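Local coordinates for protein alpha-L-rhamnosidase (Streptomyces avermitilis, PDB 3W5M) that releases terminal non-reducing alpha-L-rhamnose from citrus flavonoids such as naringin and from the arabinogalactan-protein gum arabic, at residues Gln505-Ser510 with His568-Val573; Ala528-Pro533 with Asn912-Tyr917. All blocks are in the same frame, centred on the assembly; numbering follows the deposited sequence.

In the fold
Interaction 1 (505-510 with 568-573) lies inside the concanavalin-like beta domain, whereas interaction 2 (528-533 with 912-917) joins that domain to a loop of the (alpha/alpha)6-barrel catalytic domain. Both are buried, their centres about 10 Å apart, but the chemistry differs. Interaction 1 is a backbone-bonded antiparallel strand pair with an apolar thioether-ring contact beside it; interaction 2 rests on one glutamate, a valine packed on a phenylalanine ring, and a water. The two meet at the bulge of Arg-571 and Tyr-572 against Ala-528, and again where Asn-506 reaches Glu-529. Interaction 2 lies nearer the sugar site, since its loop carries the rhamnose-binding His-916.

Interaction 1 (Gln505-Ser510 with His568-Val573); sequences QNMVGS and HGFRYV
Met-507 and Phe-570 are paired across two short antiparallel strands, 506-508 and 568-570, of the concanavalin-like beta domain. The chain turns corners at Gln-505, Gly-509 and Arg-571, and Arg-571 and Tyr-572 form a classic beta bulge against Ala-528. Two backbone hydrogen bonds join the first pair: Met-507 N to Phe-570 O is 2.7 Å, and the return bond, Phe-570 N to Met-507 O, is 2.9 Å. Gly-509 and His-568 form the next hydrogen-bonded pair. Between the two, Val-508 and Gly-569 form a non-hydrogen-bonded pair, with Val-508 CA directed at His-568 O in a CA-H...O contact.

The apolar part is a Met-aromatic contact. The two side chains run side by side in the same direction; Met-507 CG sits over one ring face, 4.3 Å from the Phe-570 centroid, SD approaches obliquely, and the chain bends at chi3 (-81°) to bring CE within 3.6 Å of Phe-570 CZ. His-527 meets this ring edge-to-face and stacks on His-568.

The polar ends find partners mostly outside the pair. Arg-571, extended past Gln-505, forms a salt bridge with Asp-502, and His-568 NE2 is bonded to Asp-549. Gln-505 NE2 bonds Asn-506 O at 3.1 Å and also Thr-891 O.

At phi 147°, psi -138°, a CB on Gly-509 would jam against the preceding carbonyl O and crowd Met-507 CE; its absence leaves room for that methyl beside the Phe-570 ring.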
loop_
_atom_site.group_PDB
_atom_site.type_symbol
_atom_site.label_atom_id
_atom_site.label_comp_id
_atom_site.label_asym_id
_atom_site.label_seq_id
_atom_site.Cartn_x
_atom_site.Cartn_y
_atom_site.Cartn_z
ATOM N N GLN A 505 -0.602 -18.331 5.779
ATOM C CA GLN A 505 -0.595 -17.462 4.582
ATOM C C GLN A 505 0.180 -16.204 4.936
ATOM O O GLN A 505 -0.041 -15.652 6.005
ATOM C CB GLN A 505 -2.041 -17.103 4.167
ATOM C CG GLN A 505 -2.138 -15.978 3.105
ATOM C CD GLN A 505 -1.557 -16.354 1.732
ATOM O OE1 GLN A 505 -1.954 -17.360 1.138
ATOM N NE2 GLN A 505 -0.602 -15.559 1.238
ATOM N N ASN A 506 1.070 -15.743 4.055
ATOM C CA ASN A 506 1.786 -14.500 4.280
ATOM C C ASN A 506 0.800 -13.366 3.957
ATOM O O ASN A 506 0.487 -13.139 2.787
ATOM C CB ASN A 506 3.025 -14.422 3.363
ATOM C CG ASN A 506 4.001 -13.300 3.737
ATOM O OD1 ASN A 506 3.931 -12.686 4.811
ATOM N ND2 ASN A 506 4.934 -13.016 2.809
ATOM N N MET A 507 0.341 -12.655 4.999
ATOM C CA MET A 507 -0.757 -11.706 4.893
ATOM C C MET A 507 -0.296 -10.309 5.326
ATOM O O MET A 507 0.848 -10.106 5.813
ATOM C CB MET A 507 -1.938 -12.157 5.784
ATOM C CG MET A 507 -1.551 -12.254 7.251
ATOM S SD MET A 507 -2.961 -11.941 8.359
ATOM C CE MET A 507 -2.984 -10.133 8.359
ATOM N N VAL A 508 -1.168 -9.320 5.124
ATOM C CA VAL A 508 -0.838 -7.950 5.507
ATOM C C VAL A 508 -1.986 -7.384 6.301
ATOM O O VAL A 508 -3.147 -7.467 5.866
ATOM C CB VAL A 508 -0.556 -7.053 4.279
ATOM C CG1 VAL A 508 -0.194 -5.630 4.707
ATOM C CG2 VAL A 508 0.565 -7.644 3.448
ATOM N N GLY A 509 -1.652 -6.763 7.431
ATOM C CA GLY A 509 -2.683 -6.274 8.372
ATOM C C GLY A 509 -2.146 -6.376 9.779
ATOM O O GLY A 509 -0.984 -6.032 10.043
ATOM N N SER A 510 -2.983 -6.819 10.716
ATOM C CA SER A 510 -2.506 -6.944 12.095
ATOM C C SER A 510 -3.406 -7.981 12.786
ATOM O O SER A 510 -4.378 -8.427 12.207
ATOM C CB SER A 510 -2.543 -5.577 12.830
ATOM O OG SER A 510 -3.843 -5.016 12.820
ATOM N N HIS A 568 1.533 -4.857 9.430
ATOM C CA HIS A 568 2.740 -5.652 9.199
ATOM C C HIS A 568 2.471 -6.642 8.073
ATOM O O HIS A 568 1.316 -6.974 7.761
ATOM C CB HIS A 568 3.150 -6.438 10.459
ATOM C CG HIS A 568 2.818 -5.741 11.750
ATOM N ND1 HIS A 568 3.481 -4.611 12.179
ATOM C CD2 HIS A 568 1.914 -6.042 12.714
ATOM C CE1 HIS A 568 2.977 -4.228 13.344
ATOM N NE2 HIS A 568 2.032 -5.087 13.698
ATOM N N GLY A 569 3.551 -7.128 7.483
ATOM C CA GLY A 569 3.499 -8.221 6.497
ATOM C C GLY A 569 4.109 -9.469 7.133
ATOM O O GLY A 569 5.257 -9.441 7.589
ATOM N N PHE A 570 3.337 -10.547 7.200
ATOM C CA PHE A 570 3.736 -11.710 8.020
ATOM C C PHE A 570 2.868 -12.901 7.753
ATOM O O PHE A 570 1.689 -12.761 7.363
ATOM C CB PHE A 570 3.610 -11.377 9.524
ATOM C CG PHE A 570 2.211 -11.063 9.959
ATOM C CD1 PHE A 570 1.640 -9.812 9.683
ATOM C CD2 PHE A 570 1.476 -11.982 10.694
ATOM C CE1 PHE A 570 0.349 -9.526 10.114
ATOM C CE2 PHE A 570 0.191 -11.697 11.119
ATOM C CZ PHE A 570 -0.381 -10.478 10.820
ATOM N N ARG A 571 3.461 -14.069 8.000
ATOM C CA ARG A 571 2.742 -15.339 8.091
ATOM C C ARG A 571 2.790 -15.876 9.529
ATOM O O ARG A 571 1.900 -16.620 9.970
ATOM C CB ARG A 571 3.382 -16.357 7.145
ATOM C CG ARG A 571 2.819 -17.767 7.357
ATOM C CD ARG A 571 3.221 -18.751 6.261
ATOM N NE ARG A 571 2.911 -20.115 6.680
ATOM C CZ ARG A 571 3.047 -21.196 5.912
ATOM N NH1 ARG A 571 3.510 -21.083 4.671
ATOM N NH2 ARG A 571 2.748 -22.399 6.401
ATOM N N TYR A 572 3.829 -15.505 10.255
ATOM C CA TYR A 572 4.043 -16.050 11.611
ATOM C C TYR A 572 4.022 -14.937 12.643
ATOM O O TYR A 572 4.538 -13.839 12.394
ATOM C CB TYR A 572 5.378 -16.777 11.672
ATOM C CG TYR A 572 5.548 -17.825 10.584
ATOM C CD1 TYR A 572 5.077 -19.118 10.765
ATOM C CD2 TYR A 572 6.195 -17.516 9.374
ATOM C CE1 TYR A 572 5.216 -20.074 9.773
ATOM C CE2 TYR A 572 6.337 -18.463 8.376
ATOM C CZ TYR A 572 5.853 -19.740 8.590
ATOM O OH TYR A 572 5.999 -20.692 7.613
ATOM N N VAL A 573 3.434 -15.243 13.803
ATOM C CA VAL A 573 3.416 -14.334 14.952
ATOM C C VAL A 573 4.118 -15.014 16.132
ATOM O O VAL A 573 3.708 -16.103 16.551
ATOM C CB VAL A 573 1.982 -13.953 15.339
ATOM C CG1 VAL A 573 1.990 -12.909 16.464
ATOM C CG2 VAL A 573 1.246 -13.420 14.117
#

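Interaction 2 (Ala528-Pro533 with Asn912-Tyr917)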
loop_
_atom_site.group_PDB
_atom_site.type_symbol
_atom_site.label_atom_id
_atom_site.label_comp_id
_atom_site.label_asym_id
_atom_site.label_seq_id
_atom_site.Cartn_x
_atom_site.Cartn_y
_atom_site.Cartn_z
ATOM N N ALA A 528 6.654 -12.004 11.400
ATOM C CA ALA A 528 7.680 -12.463 10.436
ATOM C C ALA A 528 7.086 -13.121 9.234
ATOM O O ALA A 528 6.051 -13.779 9.309
ATOM C CB ALA A 528 8.662 -13.433 11.100
ATOM N N GLU A 529 7.796 -13.002 8.113
ATOM C CA GLU A 529 7.353 -13.636 6.871
ATOM C C GLU A 529 7.768 -15.116 6.790
ATOM O O GLU A 529 7.093 -15.905 6.140
ATOM C CB GLU A 529 7.987 -12.897 5.668
ATOM C CG GLU A 529 7.676 -11.417 5.530
ATOM C CD GLU A 529 8.077 -10.890 4.150
ATOM O OE1 GLU A 529 9.296 -10.645 3.937
ATOM O OE2 GLU A 529 7.178 -10.762 3.275
ATOM N N VAL A 530 8.889 -15.458 7.422
ATOM C CA VAL A 530 9.491 -16.809 7.338
ATOM C C VAL A 530 10.095 -17.221 8.681
ATOM O O VAL A 530 10.196 -16.395 9.611
ATOM C CB VAL A 530 10.577 -16.881 6.231
ATOM C CG1 VAL A 530 9.945 -16.665 4.850
ATOM C CG2 VAL A 530 11.671 -15.857 6.483
ATOM N N LEU A 531 10.498 -18.497 8.767
ATOM C CA LEU A 531 11.087 -19.083 9.974
ATOM C C LEU A 531 12.514 -19.511 9.724
ATOM O O LEU A 531 12.916 -19.754 8.573
ATOM C CB LEU A 531 10.290 -20.314 10.411
ATOM C CG LEU A 531 8.819 -20.191 10.803
ATOM C CD1 LEU A 531 8.257 -21.549 11.179
ATOM C CD2 LEU A 531 8.603 -19.190 11.930
ATOM N N ASN A 532 13.305 -19.569 10.789
ATOM C CA ASN A 532 14.622 -20.216 10.725
ATOM C C ASN A 532 14.424 -21.732 10.771
ATOM O O ASN A 532 13.354 -22.199 11.177
ATOM C CB ASN A 532 15.492 -19.772 11.913
ATOM C CG ASN A 532 15.785 -18.292 11.915
ATOM O OD1 ASN A 532 16.437 -17.763 11.009
ATOM N ND2 ASN A 532 15.327 -17.612 12.954
ATOM N N PRO A 533 15.460 -22.526 10.389
ATOM C CA PRO A 533 15.256 -23.991 10.446
ATOM C C PRO A 533 14.884 -24.531 11.837
ATOM O O PRO A 533 14.224 -25.558 11.924
ATOM C CB PRO A 533 16.591 -24.566 9.966
ATOM C CG PRO A 533 17.223 -23.479 9.172
ATOM C CD PRO A 533 16.770 -22.174 9.795
ATOM N N ASN A 912 15.781 -8.396 0.964
ATOM C CA ASN A 912 15.185 -9.699 0.712
ATOM C C ASN A 912 13.759 -9.886 1.209
ATOM O O ASN A 912 13.518 -10.525 2.251
ATOM C CB ASN A 912 16.059 -10.836 1.276
ATOM C CG ASN A 912 15.643 -12.185 0.742
ATOM O OD1 ASN A 912 15.241 -12.294 -0.415
ATOM N ND2 ASN A 912 15.714 -13.225 1.579
ATOM N N SER A 913 12.805 -9.423 0.422
ATOM C CA SER A 913 11.379 -9.531 0.780
ATOM C C SER A 913 10.720 -10.830 0.267
ATOM O O SER A 913 11.080 -11.357 -0.803
ATOM C CB SER A 913 10.651 -8.272 0.274
ATOM O OG SER A 913 9.343 -8.575 -0.201
ATOM N N PHE A 914 9.769 -11.362 1.035
ATOM C CA PHE A 914 9.000 -12.515 0.591
ATOM C C PHE A 914 7.610 -12.161 0.063
ATOM O O PHE A 914 6.742 -13.031 -0.044
ATOM C CB PHE A 914 8.933 -13.577 1.686
ATOM C CG PHE A 914 10.280 -14.122 2.042
ATOM C CD1 PHE A 914 11.082 -13.467 2.969
ATOM C CD2 PHE A 914 10.788 -15.233 1.374
ATOM C CE1 PHE A 914 12.351 -13.955 3.272
ATOM C CE2 PHE A 914 12.054 -15.728 1.666
ATOM C CZ PHE A 914 12.837 -15.082 2.609
ATOM N N ASN A 915 7.418 -10.889 -0.289
ATOM C CA ASN A 915 6.114 -10.403 -0.742
ATOM C C ASN A 915 6.252 -9.145 -1.637
ATOM O O ASN A 915 5.873 -8.048 -1.244
ATOM C CB ASN A 915 5.215 -10.119 0.497
ATOM C CG ASN A 915 3.727 -10.098 0.173
ATOM O OD1 ASN A 915 3.309 -10.187 -0.984
ATOM N ND2 ASN A 915 2.902 -10.003 1.221
ATOM N N HIS A 916 6.850 -9.314 -2.818
ATOM C CA HIS A 916 6.867 -8.312 -3.896
ATOM C C HIS A 916 6.013 -8.865 -5.030
ATOM O O HIS A 916 6.186 -10.026 -5.404
ATOM C CB HIS A 916 8.271 -8.175 -4.474
ATOM C CG HIS A 916 9.111 -7.110 -3.844
ATOM N ND1 HIS A 916 9.560 -7.193 -2.539
ATOM C CD2 HIS A 916 9.657 -5.982 -4.361
ATOM C CE1 HIS A 916 10.313 -6.143 -2.266
ATOM N NE2 HIS A 916 10.390 -5.392 -3.352
ATOM N N TYR A 917 5.108 -8.073 -5.608
ATOM C CA TYR A 917 4.266 -8.638 -6.650
ATOM C C TYR A 917 4.925 -8.783 -8.040
ATOM O O TYR A 917 4.343 -9.428 -8.910
ATOM C CB TYR A 917 2.901 -7.919 -6.792
ATOM C CG TYR A 917 2.915 -6.411 -6.809
ATOM C CD1 TYR A 917 3.711 -5.681 -7.707
ATOM C CD2 TYR A 917 2.090 -5.711 -5.957
ATOM C CE1 TYR A 917 3.704 -4.290 -7.711
ATOM C CE2 TYR A 917 2.063 -4.332 -5.954
ATOM C CZ TYR A 917 2.862 -3.624 -6.829
ATOM O OH TYR A 917 2.816 -2.258 -6.794
HETATM O O HOH W 1 4.405 -9.962 3.884
#
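Glu-529 and Val-530 reach from the concanavalin-like beta domain onto Phe-914, in a loop of the (alpha/alpha)6-barrel domain where Ser-913 opens an ST turn. The main polar link is Phe-914 N to Glu-529 OE1, 3.0 Å long and 165° at the hydrogen; the oxygen is met on its syn side, 31° out of the carboxylate plane. The same OE1 lies at the edge of the Phe-914 ring, 3.5 Å from CD1.

Val-530 supplies the apolar half. Its CG1 stands over the centre of one ring face, 3.6 Å from the centroid, in a CH-pi contact, while CG2 touches the rim at Phe-914 CE1. Phe-914 CG lies anti to the carbonyl carbon (chi1 -63°), which turns the ring beneath the valine, and Trp-894 meets it edge-to-face. An alanine here would probably open a gap under Val-530 CG1 and leave Trp-894 without its aromatic partner.

Further partners hold the same carboxylate. Asn-541 ND2 also donates to OE1, and Asn-506 ND2 to OE2. A water donates to Glu-529 OE2 at 2.9 Å and accepts from Asn-915 ND2, bridging two groups whose planes are nearly coplanar. So many donors would probably favour an ionised glutamate.

The loop is tied to the active site: Ser-913 N bonds Glu-895 OE1, the inferred proton acceptor, and His-916 is a rhamnose-binding residue. Asn-915 N donates to Ser-913 OG, 3.0 Å away, closing the ST turn, and that OG lies 2.7 Å from His-916 ND1 in a hydrogen bond that either atom could donate.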